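Local atomic coordinates of alpha-L-arabinofuranosidase B (Aspergillus kawachii, PDB entry 6SXT), a protein that hydrolyses terminal non-reducing alpha-L-arabinofuranose residues from arabinoxylan, L-arabinan and arabinogalactan, helping to degrade plant hemicellulose. Residues V16-H19 and L25-S28; S59-F64 and S106-P111; N83-A88 and G272-G277; G146-L151 and E310-A315; P326-T329 and V333-L336. One frame throughout, in Å; residues are numbered along the deposited sequence.

Overall arrangement
Contacts 1 to 4 belong to the catalytic domain and contact 5 to the arabinose-binding domain, its centre about 43 Å from that of contact 1. The residues that touch are largely buried in all five; only Tyr-26 of contact 1 and Ile-108 of contact 2 are partly exposed. Contacts 1 and 4 reach the same large antiparallel sheet and meet where Leu-25 packs on Tyr-148, whereas contacts 1 and 3 are joined through His-19 and Asn-83. Contacts 1, 3, 4 and 5 are apolar across their segments. Contact 2, between a helix and a turn, differs in using a side-chain amide to grip a backbone carbonyl.

Contact 1: V16-H19 and L25-S28; sequences VAAH and LYSS
The Tyr-26 ring presents its CE1 corner to Ala-18, whose CB comes in obliquely at 4.1 Å from that atom. Cys-5 and Asp-6 of helix 4-10, Cys-15 and Ser-79 also pack on the tyrosine, which remains partly exposed. Ala-18 lies just after a classic beta bulge, in which Val-16 and Ala-17 both face Met-295 of strand 288-296 in the beta-sandwich of the catalytic domain. The second flat group, the imidazole of His-19, belongs to the other side of the strand: its ND1 is bonded to the hydroxyl of Tyr-164 and its NE2 to the carbonyl O of Asn-83, so both ring nitrogens are satisfied and the ring's rotation is fixed. Only the backbone of His-19 takes part in the contact with the loop 25-28. Leu-25 reaches that backbone because its CG stands opposite the carbonyl carbon (chi1 -63°) and the chain then runs on extended. Glu-292 and Val-294 of strand 288-296 and Pro-4 of helix 4-10 also pack on Leu-25. Its CD1 methyl touches both strand residues: Leu-25 CD1 lies 4.2 Å from Ala-18 CB and 3.8 Å from His-19 O.

Contact 2: S59-F64 and S106-P111; sequences SAQDTF and SAIGAP
Gln-61 of helix 58-64 reaches across to Ala-107 and Ile-108 in the turn that follows strand 105-106. From CB the chain runs straight outward: CG lies trans to the backbone N (chi1 174°), and the next bond is also extended, which carries the amide the full length of the side chain away from the helix. Along the way it packs against Leu-36, Ile-47 and Tyr-120. CD then settles against the methyl of the turn, 3.8 Å from Ala-107 CB. At the tip the two amide atoms part company. OE1 is held by the hydroxyl of Tyr-34, whereas NE2 donates to Ala-107 O at 3.1 Å, with an N-H...O angle of 156°. The nitrogen approaches from above the carbonyl plane, 69° out of it, and not along a lone pair. Two methyls, Ala-107 CB and Ile-108 CG2, also lie 3.5 Å from Gln-61 NE2. With a partner at either end, the amide is fixed in its rotation. The turn that carries the acceptor is braced by the Ser-106 side chain, whose OG accepts from Ile-108 N at 3.0 Å, and by backbone bonding of Ala-107 with Cys-70. Ser-106 OG and Ile-108 N thereby form an ST turn, packed against helix 58-64 of the catalytic domain where the chain passes from one sheet to another.

Contact 3: N83-A88 and G272-G277; sequences NHLTQA and GAIILG
Leu-85 and Ile-274 form the middle of this contact, where side chains cross at about a right angle and Leu-85 CD2 lies 3.8 Å from Ile-274 CG2. Packing is equally close at one end, where Ile-274 CD1 comes to 3.7 Å from Asn-83 CB. An extended second torsion (chi2 176°) stretches this CD1 out to Asn-83, while CG2, branching at CB, meets Leu-85. Toward Leu-276 the fit is looser: the other branch of Leu-85, CD1, touches both CB and CD2 of Leu-276 at 4.1 Å. All four residues are buried, while the partly exposed His-84, Thr-86 and Gln-87 take no part. The amide of Asn-83 is turned away from the leucines and isoleucine, and its ND2 donates to the carbonyls of Val-16 and Thr-136. The contact is made by the chain leading into strand 86-87, which strand 130-132 separates from strand 273-276 in one antiparallel sheet, so the segments meet by side chains and not by backbone pairing. Ala-17 and His-19 of strand 15-20 pack on Ile-274, Leu-85 lies against Tyr-130, and Ile-75 of strand 70-75 covers Leu-276, which places the contact between this sheet and strands 15-20 and 70-75.

Contact 4: G146-L151 and E310-A315; sequences GMYAVL and ENIVAA
Tyr-148 and Ile-312 are brought together by two first torsions. In Tyr-148, CG stands between the backbone N and the carbonyl carbon (chi1 82°), which directs the ring out from strand 145-152 toward the helix. In Ile-312 the CG1 branch lies trans to the carbonyl carbon (chi1 -66°) and CD1 continues outward, while CG2 stands anti to the backbone N. CD1 reaches both strand residues, CG2 only Val-150. CD1 meets the ring obliquely, 3.6 Å from Tyr-148 CE2 and 4.0 Å from Tyr-148 CD2. The same methyl also lies 3.9 Å from Val-150 CG2, the branch of the valine set beside its backbone N. Val-150 CG2 is in turn touched by Ile-312 CG2, again at 3.9 Å, so one valine methyl is met by both methyls of the isoleucine. Both strand side chains run antiparallel to that of Ile-312, each sliding past it. The contact is apolar throughout; the hydroxyl of Tyr-148 reaches past it to Glu-292 OE2, a buried polar end that is thereby satisfied. On the helix, Asn-311 turns to Arg-23, which its OD1 accepts from, and also packs on Pro-4 and Ile-7. Helix 302-315 thus packs on the face of the part of the large antiparallel sheet made by strands 288-296, 145-152 and 227-235: Ile-312 touches Glu-292 and Thr-229 in the two strands flanking 145-152, and helix 4-10 adjoins with Pro-4 and Tyr-8 against Tyr-148.

Contact 5: P326-T329 and V333-L336; sequences PSFT and VVSL
Val-334, following a Val-333 that faces away, points toward the aromatic ring of Phe-328 in the preceding loop: its CG1 lies 4.2 Å from Phe-328 CD1, at the edge of the ring and near its plane. Ser-335 then faces the other way, where its hydroxyl is bonded to the carbonyl of Ala-372 and the backbone N of Phe-481. Leu-336 sets off alongside, and only the end of its side chain comes up to the ring. The CD2 branch, the one not extended in line with CA and CB, comes to 4.4 Å from Phe-328 CZ, again at the ring edge. The ring is thus met by Val-334 at one rim atom and by Leu-336 at another, and these two residues leave its faces to other partners. Phe-328 holds that position with CG trans to the carbonyl carbon (chi1 -57°). Further round it, Phe-388 makes an edge-to-face contact, and Val-376, Pro-424 and Ile-477 also pack on it, so the ring is buried in apolar company. Ile-477 also touches Val-334 and Leu-336, joining both strand residues to strand 475-479. Backbone pairing of Val-334 with Trp-374 and of Ser-335 with Glu-478 sets strand 333-338 between its two neighbours. The side chain of Leu-336 lies about 8 Å from that of Leu-452, a substrate-binding residue. The contact ties the loop entering the arabinose-binding domain to its first strand, consistent with apolar packing within a beta-trefoil.

Contact 1: V16-H19 and L25-S28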
loop_
_atom_site.group_PDB
_atom_site.type_symbol
_atom_site.label_atom_id
_atom_site.label_comp_id
_atom_site.label_asym_id
_atom_site.label_seq_id
_atom_site.Cartn_x
_atom_site.Cartn_y
_atom_site.Cartn_z
ATOM N N VAL A 16 2.045 5.578 22.363
ATOM C CA VAL A 16 2.012 4.197 22.869
ATOM C C VAL A 16 2.208 3.183 21.754
ATOM O O VAL A 16 2.310 1.985 22.040
ATOM C CB VAL A 16 0.729 3.936 23.660
ATOM C CG1 VAL A 16 0.745 4.808 24.909
ATOM C CG2 VAL A 16 -0.518 4.146 22.807
ATOM N N ALA A 17 2.228 3.624 20.501
ATOM C CA ALA A 17 2.587 2.767 19.359
ATOM C C ALA A 17 3.120 3.712 18.308
ATOM O O ALA A 17 2.496 4.772 18.071
ATOM C CB ALA A 17 1.384 2.000 18.876
ATOM N N ALA A 18 4.220 3.362 17.676
ATOM C CA ALA A 18 4.883 4.286 16.730
ATOM C C ALA A 18 5.446 3.430 15.603
ATOM O O ALA A 18 6.352 2.598 15.838
ATOM C CB ALA A 18 5.977 5.053 17.442
ATOM N N HIS A 19 4.908 3.582 14.424
ATOM C CA HIS A 19 5.162 2.641 13.308
ATOM C C HIS A 19 5.639 3.403 12.064
ATOM O O HIS A 19 4.942 4.316 11.602
ATOM C CB HIS A 19 3.872 1.963 12.944
ATOM C CG HIS A 19 3.286 1.139 14.028
ATOM N ND1 HIS A 19 2.015 1.385 14.528
ATOM C CD2 HIS A 19 3.789 0.088 14.686
ATOM C CE1 HIS A 19 1.753 0.494 15.466
ATOM N NE2 HIS A 19 2.798 -0.340 15.593
ATOM N N LEU A 25 10.831 7.809 14.614
ATOM C CA LEU A 25 9.848 8.818 15.056
ATOM C C LEU A 25 10.227 9.411 16.404
ATOM O O LEU A 25 9.472 10.242 16.936
ATOM C CB LEU A 25 8.466 8.162 15.058
ATOM C CG LEU A 25 8.014 7.708 13.675
ATOM C CD1 LEU A 25 6.714 6.945 13.781
ATOM C CD2 LEU A 25 7.887 8.858 12.711
ATOM N N TYR A 26 11.314 8.928 16.985
ATOM C CA TYR A 26 11.969 9.529 18.187
ATOM C C TYR A 26 13.376 9.910 17.785
ATOM O O TYR A 26 14.052 9.125 17.132
ATOM C CB TYR A 26 12.051 8.515 19.329
ATOM C CG TYR A 26 10.757 8.006 19.906
ATOM C CD1 TYR A 26 10.052 6.985 19.306
ATOM C CD2 TYR A 26 10.304 8.485 21.123
ATOM C CE1 TYR A 26 8.906 6.482 19.860
ATOM C CE2 TYR A 26 9.137 7.995 21.687
ATOM C CZ TYR A 26 8.438 6.987 21.058
ATOM O OH TYR A 26 7.304 6.474 21.623
ATOM N N SER A 27 13.864 11.034 18.290
ATOM C CA SER A 27 15.229 11.507 17.971
ATOM C C SER A 27 16.279 10.508 18.464
ATOM O O SER A 27 17.342 10.458 17.843
ATOM C CB SER A 27 15.427 12.916 18.494
ATOM O OG SER A 27 15.368 12.840 19.867
ATOM N N SER A 28 16.023 9.694 19.457
ATOM C CA SER A 28 17.085 8.803 19.963
ATOM C C SER A 28 16.871 7.377 19.459
ATOM O O SER A 28 17.621 6.458 19.890
ATOM C CB SER A 28 17.103 8.851 21.438
ATOM O OG SER A 28 15.864 8.399 21.929
#

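Contact 2: S59-F64 and S106-P111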
loop_
_atom_site.group_PDB
_atom_site.type_symbol
_atom_site.label_atom_id
_atom_site.label_comp_id
_atom_site.label_asym_id
_atom_site.label_seq_id
_atom_site.Cartn_x
_atom_site.Cartn_y
_atom_site.Cartn_z
ATOM N N SER A 59 19.326 1.187 1.410
ATOM C CA SER A 59 20.372 0.481 0.673
ATOM C C SER A 59 20.490 -0.950 1.202
ATOM O O SER A 59 20.651 -1.891 0.378
ATOM C CB SER A 59 21.654 1.297 0.768
ATOM O OG SER A 59 22.662 0.604 0.091
ATOM N N ALA A 60 20.362 -1.131 2.514
ATOM C CA ALA A 60 20.401 -2.478 3.108
ATOM C C ALA A 60 19.207 -3.299 2.615
ATOM O O ALA A 60 19.333 -4.496 2.393
ATOM C CB ALA A 60 20.432 -2.416 4.615
ATOM N N GLN A 61 18.042 -2.694 2.425
ATOM C CA GLN A 61 16.908 -3.431 1.841
ATOM C C GLN A 61 17.231 -3.853 0.408
ATOM O O GLN A 61 17.044 -5.014 0.070
ATOM C CB GLN A 61 15.625 -2.607 1.860
ATOM C CG GLN A 61 14.499 -3.306 1.121
ATOM C CD GLN A 61 13.185 -2.586 1.153
ATOM O OE1 GLN A 61 12.697 -2.224 2.212
ATOM N NE2 GLN A 61 12.582 -2.416 -0.031
ATOM N N ASP A 62 17.701 -2.909 -0.393
ATOM C CA ASP A 62 18.022 -3.213 -1.797
ATOM C C ASP A 62 19.015 -4.391 -1.847
ATOM O O ASP A 62 18.879 -5.269 -2.743
ATOM C CB ASP A 62 18.609 -1.984 -2.464
ATOM C CG ASP A 62 17.621 -0.859 -2.676
ATOM O OD1 ASP A 62 16.415 -1.077 -2.508
ATOM O OD2 ASP A 62 18.091 0.240 -3.091
ATOM N N THR A 63 20.018 -4.405 -0.967
ATOM C CA THR A 63 21.015 -5.489 -0.953
ATOM C C THR A 63 20.353 -6.812 -0.601
ATOM O O THR A 63 20.566 -7.857 -1.291
ATOM C CB THR A 63 22.116 -5.113 0.059
ATOM O OG1 THR A 63 22.734 -3.948 -0.494
ATOM C CG2 THR A 63 23.131 -6.200 0.273
ATOM N N PHE A 64 19.543 -6.828 0.445
ATOM C CA PHE A 64 18.899 -8.077 0.927
ATOM C C PHE A 64 17.970 -8.630 -0.148
ATOM O O PHE A 64 17.898 -9.845 -0.318
ATOM C CB PHE A 64 18.134 -7.794 2.216
ATOM C CG PHE A 64 17.535 -9.025 2.816
ATOM C CD1 PHE A 64 18.358 -9.993 3.375
ATOM C CD2 PHE A 64 16.161 -9.219 2.857
ATOM C CE1 PHE A 64 17.808 -11.113 3.978
ATOM C CE2 PHE A 64 15.621 -10.330 3.480
ATOM C CZ PHE A 64 16.447 -11.241 4.072
ATOM N N SER A 106 4.376 -5.971 -0.294
ATOM C CA SER A 106 5.671 -5.847 -0.950
ATOM C C SER A 106 6.532 -4.855 -0.167
ATOM O O SER A 106 5.993 -3.897 0.369
ATOM C CB SER A 106 5.458 -5.315 -2.362
ATOM O OG SER A 106 6.689 -5.035 -2.981
ATOM N N ALA A 107 7.834 -5.037 -0.224
ATOM C CA ALA A 107 8.741 -4.020 0.327
ATOM C C ALA A 107 9.017 -2.883 -0.649
ATOM O O ALA A 107 9.564 -1.868 -0.222
ATOM C CB ALA A 107 10.026 -4.682 0.678
ATOM N N ILE A 108 8.554 -2.932 -1.905
ATOM C CA ILE A 108 9.039 -1.984 -2.949
ATOM C C ILE A 108 7.900 -1.285 -3.681
ATOM O O ILE A 108 8.182 -0.645 -4.702
ATOM C CB ILE A 108 9.998 -2.670 -3.946
ATOM C CG1 ILE A 108 9.384 -3.849 -4.704
ATOM C CG2 ILE A 108 11.253 -3.085 -3.212
ATOM C CD1 ILE A 108 10.157 -4.356 -5.870
ATOM N N GLY A 109 6.677 -1.363 -3.198
ATOM C CA GLY A 109 5.580 -0.706 -3.909
ATOM C C GLY A 109 5.469 0.782 -3.641
ATOM O O GLY A 109 4.726 1.455 -4.356
ATOM N N ALA A 110 6.175 1.326 -2.647
ATOM C CA ALA A 110 5.996 2.730 -2.244
ATOM C C ALA A 110 7.342 3.402 -2.009
ATOM O O ALA A 110 7.617 3.908 -0.920
ATOM C CB ALA A 110 5.119 2.816 -1.038
ATOM N N PRO A 111 8.177 3.502 -3.037
ATOM C CA PRO A 111 9.439 4.222 -2.910
ATOM C C PRO A 111 9.167 5.716 -2.745
ATOM O O PRO A 111 8.306 6.298 -3.424
ATOM C CB PRO A 111 10.183 3.970 -4.220
ATOM C CG PRO A 111 9.034 3.748 -5.229
ATOM C CD PRO A 111 7.973 3.008 -4.430
#

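Contact 3: N83-A88 and G272-G277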
loop_
_atom_site.group_PDB
_atom_site.type_symbol
_atom_site.label_atom_id
_atom_site.label_comp_id
_atom_site.label_asym_id
_atom_site.label_seq_id
_atom_site.Cartn_x
_atom_site.Cartn_y
_atom_site.Cartn_z
ATOM N N ASN A 83 4.133 -3.103 20.564
ATOM C CA ASN A 83 2.919 -3.116 19.728
ATOM C C ASN A 83 3.271 -3.300 18.248
ATOM O O ASN A 83 2.755 -2.542 17.390
ATOM C CB ASN A 83 2.067 -1.869 19.976
ATOM C CG ASN A 83 1.597 -1.843 21.408
ATOM O OD1 ASN A 83 1.322 -2.937 21.955
ATOM N ND2 ASN A 83 1.430 -0.661 21.999
ATOM N N HIS A 84 4.110 -4.259 17.926
ATOM C CA HIS A 84 4.561 -4.490 16.535
ATOM C C HIS A 84 3.392 -4.993 15.695
ATOM O O HIS A 84 2.522 -5.751 16.176
ATOM C CB HIS A 84 5.673 -5.529 16.541
ATOM C CG HIS A 84 6.703 -5.314 17.578
ATOM N ND1 HIS A 84 7.373 -4.122 17.742
ATOM C CD2 HIS A 84 7.222 -6.197 18.475
ATOM C CE1 HIS A 84 8.254 -4.268 18.717
ATOM N NE2 HIS A 84 8.160 -5.537 19.213
ATOM N N LEU A 85 3.322 -4.532 14.449
ATOM C CA LEU A 85 2.285 -4.974 13.505
ATOM C C LEU A 85 2.790 -6.150 12.676
ATOM O O LEU A 85 3.872 -6.075 12.077
ATOM C CB LEU A 85 1.920 -3.811 12.589
ATOM C CG LEU A 85 1.301 -2.622 13.266
ATOM C CD1 LEU A 85 1.064 -1.501 12.262
ATOM C CD2 LEU A 85 0.008 -2.983 13.935
ATOM N N THR A 86 2.018 -7.236 12.674
ATOM C CA THR A 86 2.332 -8.483 11.976
ATOM C C THR A 86 1.169 -8.868 11.044
ATOM O O THR A 86 0.075 -8.240 11.045
ATOM C CB THR A 86 2.690 -9.592 12.983
ATOM O OG1 THR A 86 1.529 -9.821 13.780
ATOM C CG2 THR A 86 3.928 -9.270 13.787
ATOM N N GLN A 87 1.374 -9.905 10.279
ATOM C CA GLN A 87 0.396 -10.351 9.262
ATOM C C GLN A 87 -0.975 -10.493 9.915
ATOM O O GLN A 87 -1.093 -11.205 10.920
ATOM C CB GLN A 87 0.871 -11.660 8.648
ATOM C CG GLN A 87 0.135 -12.057 7.380
ATOM C CD GLN A 87 0.764 -13.279 6.736
ATOM O OE1 GLN A 87 1.754 -13.852 7.256
ATOM N NE2 GLN A 87 0.262 -13.674 5.569
ATOM N N ALA A 88 -2.001 -9.831 9.392
ATOM C CA ALA A 88 -3.296 -9.788 10.058
ATOM C C ALA A 88 -3.971 -11.151 9.895
ATOM O O ALA A 88 -4.001 -11.775 8.823
ATOM C CB ALA A 88 -4.160 -8.705 9.537
ATOM N N GLY A 272 -8.467 -1.507 22.127
ATOM C CA GLY A 272 -7.014 -1.343 22.217
ATOM C C GLY A 272 -6.197 -2.134 21.201
ATOM O O GLY A 272 -4.993 -1.974 21.208
ATOM N N ALA A 273 -6.785 -2.901 20.306
ATOM C CA ALA A 273 -6.024 -3.583 19.245
ATOM C C ALA A 273 -5.590 -2.512 18.229
ATOM O O ALA A 273 -6.241 -1.452 18.180
ATOM C CB ALA A 273 -6.853 -4.646 18.576
ATOM N N ILE A 274 -4.616 -2.849 17.398
ATOM C CA ILE A 274 -4.184 -1.943 16.331
ATOM C C ILE A 274 -4.339 -2.641 14.995
ATOM O O ILE A 274 -3.859 -3.784 14.844
ATOM C CB ILE A 274 -2.732 -1.513 16.560
ATOM C CG1 ILE A 274 -2.514 -1.038 17.980
ATOM C CG2 ILE A 274 -2.335 -0.458 15.525
ATOM C CD1 ILE A 274 -1.057 -0.683 18.282
ATOM N N ILE A 275 -4.917 -1.922 14.027
ATOM C CA ILE A 275 -5.068 -2.450 12.648
ATOM C C ILE A 275 -4.380 -1.511 11.669
ATOM O O ILE A 275 -4.285 -0.288 11.965
ATOM C CB ILE A 275 -6.532 -2.639 12.237
ATOM C CG1 ILE A 275 -7.333 -1.362 12.441
ATOM C CG2 ILE A 275 -7.123 -3.859 12.936
ATOM C CD1 ILE A 275 -8.800 -1.421 12.034
ATOM N N LEU A 276 -3.939 -2.044 10.564
ATOM C CA LEU A 276 -3.413 -1.233 9.449
ATOM C C LEU A 276 -3.870 -1.864 8.135
ATOM O O LEU A 276 -3.513 -3.032 7.869
ATOM C CB LEU A 276 -1.896 -1.152 9.514
ATOM C CG LEU A 276 -1.284 -0.475 8.288
ATOM C CD1 LEU A 276 -1.756 0.939 8.101
ATOM C CD2 LEU A 276 0.223 -0.513 8.379
ATOM N N GLY A 277 -4.669 -1.127 7.367
ATOM C CA GLY A 277 -5.000 -1.498 5.978
ATOM C C GLY A 277 -6.332 -2.209 5.825
ATOM O O GLY A 277 -6.696 -2.492 4.705
#

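Contact 4: G146-L151 and E310-A315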
loop_
_atom_site.group_PDB
_atom_site.type_symbol
_atom_site.label_atom_id
_atom_site.label_comp_id
_atom_site.label_asym_id
_atom_site.label_seq_id
_atom_site.Cartn_x
_atom_site.Cartn_y
_atom_site.Cartn_z
ATOM N N GLY A 146 -4.930 10.002 20.703
ATOM C CA GLY A 146 -4.731 10.592 19.372
ATOM C C GLY A 146 -3.977 9.622 18.489
ATOM O O GLY A 146 -3.465 8.614 18.965
ATOM N N MET A 147 -3.954 9.938 17.215
ATOM C CA MET A 147 -3.247 9.144 16.217
ATOM C C MET A 147 -2.964 10.059 15.039
ATOM O O MET A 147 -3.627 11.109 14.843
ATOM C CB MET A 147 -4.020 7.909 15.811
ATOM C CG MET A 147 -5.355 8.186 15.178
ATOM S SD MET A 147 -6.489 6.759 15.291
ATOM C CE MET A 147 -7.011 6.836 16.994
ATOM N N TYR A 148 -1.968 9.687 14.246
ATOM C CA TYR A 148 -1.824 10.284 12.906
ATOM C C TYR A 148 -1.234 9.225 11.978
ATOM O O TYR A 148 -0.645 8.244 12.465
ATOM C CB TYR A 148 -0.969 11.569 12.868
ATOM C CG TYR A 148 0.531 11.362 12.822
ATOM C CD1 TYR A 148 1.276 11.228 13.968
ATOM C CD2 TYR A 148 1.198 11.249 11.606
ATOM C CE1 TYR A 148 2.638 10.988 13.928
ATOM C CE2 TYR A 148 2.552 11.012 11.551
ATOM C CZ TYR A 148 3.282 10.895 12.713
ATOM O OH TYR A 148 4.636 10.634 12.682
ATOM N N ALA A 149 -1.370 9.455 10.691
ATOM C CA ALA A 149 -0.658 8.703 9.671
ATOM C C ALA A 149 -0.306 9.625 8.540
ATOM O O ALA A 149 -1.112 10.526 8.211
ATOM C CB ALA A 149 -1.449 7.511 9.197
ATOM N N VAL A 150 0.810 9.318 7.894
ATOM C CA VAL A 150 1.126 9.939 6.586
ATOM C C VAL A 150 0.863 8.867 5.535
ATOM O O VAL A 150 1.439 7.750 5.609
ATOM C CB VAL A 150 2.570 10.454 6.504
ATOM C CG1 VAL A 150 2.905 10.928 5.091
ATOM C CG2 VAL A 150 2.807 11.559 7.540
ATOM N N LEU A 151 -0.037 9.174 4.619
ATOM C CA LEU A 151 -0.581 8.244 3.614
ATOM C C LEU A 151 -0.425 8.840 2.215
ATOM O O LEU A 151 -0.174 10.016 2.044
ATOM C CB LEU A 151 -2.074 8.003 3.903
ATOM C CG LEU A 151 -2.428 7.616 5.339
ATOM C CD1 LEU A 151 -3.964 7.534 5.489
ATOM C CD2 LEU A 151 -1.791 6.288 5.712
ATOM N N GLU A 310 4.718 20.153 11.432
ATOM C CA GLU A 310 5.935 20.915 11.044
ATOM C C GLU A 310 7.116 19.942 10.887
ATOM O O GLU A 310 7.866 20.069 9.913
ATOM C CB GLU A 310 6.211 21.966 12.113
ATOM C CG GLU A 310 7.365 22.860 11.762
ATOM C CD GLU A 310 7.554 24.036 12.731
ATOM O OE1 GLU A 310 6.918 24.026 13.818
ATOM O OE2 GLU A 310 8.342 24.927 12.394
ATOM N N ASN A 311 7.203 18.951 11.750
ATOM C CA ASN A 311 8.252 17.916 11.703
ATOM C C ASN A 311 8.088 17.102 10.416
ATOM O O ASN A 311 9.092 16.828 9.737
ATOM C CB ASN A 311 8.219 17.116 12.974
ATOM C CG ASN A 311 9.237 16.009 12.960
ATOM O OD1 ASN A 311 9.025 14.979 12.300
ATOM N ND2 ASN A 311 10.368 16.246 13.610
ATOM N N ILE A 312 6.875 16.641 10.116
ATOM C CA ILE A 312 6.593 15.869 8.883
ATOM C C ILE A 312 7.023 16.659 7.661
ATOM O O ILE A 312 7.716 16.132 6.796
ATOM C CB ILE A 312 5.116 15.455 8.863
ATOM C CG1 ILE A 312 4.805 14.477 9.974
ATOM C CG2 ILE A 312 4.815 14.856 7.511
ATOM C CD1 ILE A 312 3.315 14.313 10.219
ATOM N N VAL A 313 6.639 17.917 7.565
ATOM C CA VAL A 313 6.996 18.778 6.424
ATOM C C VAL A 313 8.535 18.832 6.340
ATOM O O VAL A 313 9.085 18.710 5.217
ATOM C CB VAL A 313 6.370 20.176 6.550
ATOM C CG1 VAL A 313 6.953 21.139 5.533
ATOM C CG2 VAL A 313 4.858 20.085 6.368
ATOM N N ALA A 314 9.199 18.959 7.452
ATOM C CA ALA A 314 10.688 19.057 7.421
ATOM C C ALA A 314 11.326 17.735 7.023
ATOM O O ALA A 314 12.509 17.753 6.597
ATOM C CB ALA A 314 11.208 19.542 8.746
ATOM N N ALA A 315 10.649 16.613 7.163
ATOM C CA ALA A 315 11.157 15.311 6.668
ATOM C C ALA A 315 11.210 15.295 5.144
ATOM O O ALA A 315 11.931 14.437 4.588
ATOM C CB ALA A 315 10.364 14.166 7.199
#

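Contact 5: P326-T329 and V333-L336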
loop_
_atom_site.group_PDB
_atom_site.type_symbol
_atom_site.label_atom_id
_atom_site.label_comp_id
_atom_site.label_asym_id
_atom_site.label_seq_id
_atom_site.Cartn_x
_atom_site.Cartn_y
_atom_site.Cartn_z
ATOM N N PRO A 326 16.440 -1.682 -17.905
ATOM C CA PRO A 326 16.347 -1.052 -19.213
ATOM C C PRO A 326 15.094 -0.212 -19.472
ATOM O O PRO A 326 15.133 0.833 -20.131
ATOM C CB PRO A 326 16.389 -2.248 -20.165
ATOM C CG PRO A 326 16.181 -3.468 -19.356
ATOM C CD PRO A 326 16.634 -3.121 -17.953
ATOM N N SER A 327 13.976 -0.626 -18.983
ATOM C CA SER A 327 12.776 0.261 -19.240
ATOM C C SER A 327 12.503 0.641 -20.729
ATOM O O SER A 327 13.011 -0.007 -21.692
ATOM C CB SER A 327 12.835 1.520 -18.415
ATOM O OG SER A 327 11.546 2.105 -18.278
ATOM N N PHE A 328 11.623 1.611 -20.933
ATOM C CA PHE A 328 10.868 1.858 -22.185
ATOM C C PHE A 328 10.669 3.346 -22.391
ATOM O O PHE A 328 10.856 4.113 -21.455
ATOM C CB PHE A 328 9.473 1.212 -22.133
ATOM C CG PHE A 328 9.491 -0.272 -21.874
ATOM C CD1 PHE A 328 9.709 -1.187 -22.899
ATOM C CD2 PHE A 328 9.317 -0.774 -20.586
ATOM C CE1 PHE A 328 9.676 -2.545 -22.649
ATOM C CE2 PHE A 328 9.405 -2.126 -20.328
ATOM C CZ PHE A 328 9.558 -3.024 -21.366
ATOM N N THR A 329 10.223 3.731 -23.590
ATOM C CA THR A 329 9.773 5.102 -23.933
ATOM C C THR A 329 8.371 5.001 -24.536
ATOM O O THR A 329 8.146 4.064 -25.305
ATOM C CB THR A 329 10.708 5.779 -24.948
ATOM O OG1 THR A 329 12.067 5.481 -24.625
ATOM C CG2 THR A 329 10.516 7.275 -24.994
ATOM N N VAL A 333 7.640 0.283 -29.850
ATOM C CA VAL A 333 6.987 -1.026 -30.061
ATOM C C VAL A 333 8.001 -2.118 -29.808
ATOM O O VAL A 333 9.104 -2.033 -30.336
ATOM C CB VAL A 333 6.398 -1.126 -31.489
ATOM C CG1 VAL A 333 5.464 -2.308 -31.575
ATOM C CG2 VAL A 333 5.699 0.173 -31.845
ATOM N N VAL A 334 7.645 -3.112 -29.021
ATOM C CA VAL A 334 8.605 -4.137 -28.571
ATOM C C VAL A 334 8.016 -5.521 -28.737
ATOM O O VAL A 334 6.787 -5.675 -28.762
ATOM C CB VAL A 334 9.001 -3.910 -27.083
ATOM C CG1 VAL A 334 9.594 -2.529 -26.888
ATOM C CG2 VAL A 334 7.831 -4.165 -26.153
ATOM N N SER A 335 8.896 -6.521 -28.689
ATOM C CA SER A 335 8.507 -7.902 -28.415
ATOM C C SER A 335 9.269 -8.298 -27.149
ATOM O O SER A 335 10.365 -7.755 -26.903
ATOM C CB SER A 335 8.769 -8.846 -29.599
ATOM O OG SER A 335 7.911 -8.457 -30.689
ATOM N N LEU A 336 8.687 -9.179 -26.385
ATOM C CA LEU A 336 9.215 -9.557 -25.033
ATOM C C LEU A 336 9.498 -11.051 -25.085
ATOM O O LEU A 336 8.575 -11.897 -25.161
ATOM C CB LEU A 336 8.175 -9.163 -23.962
ATOM C CG LEU A 336 7.932 -7.669 -23.857
ATOM C CD1 LEU A 336 6.730 -7.386 -22.995
ATOM C CD2 LEU A 336 9.146 -6.936 -23.301
#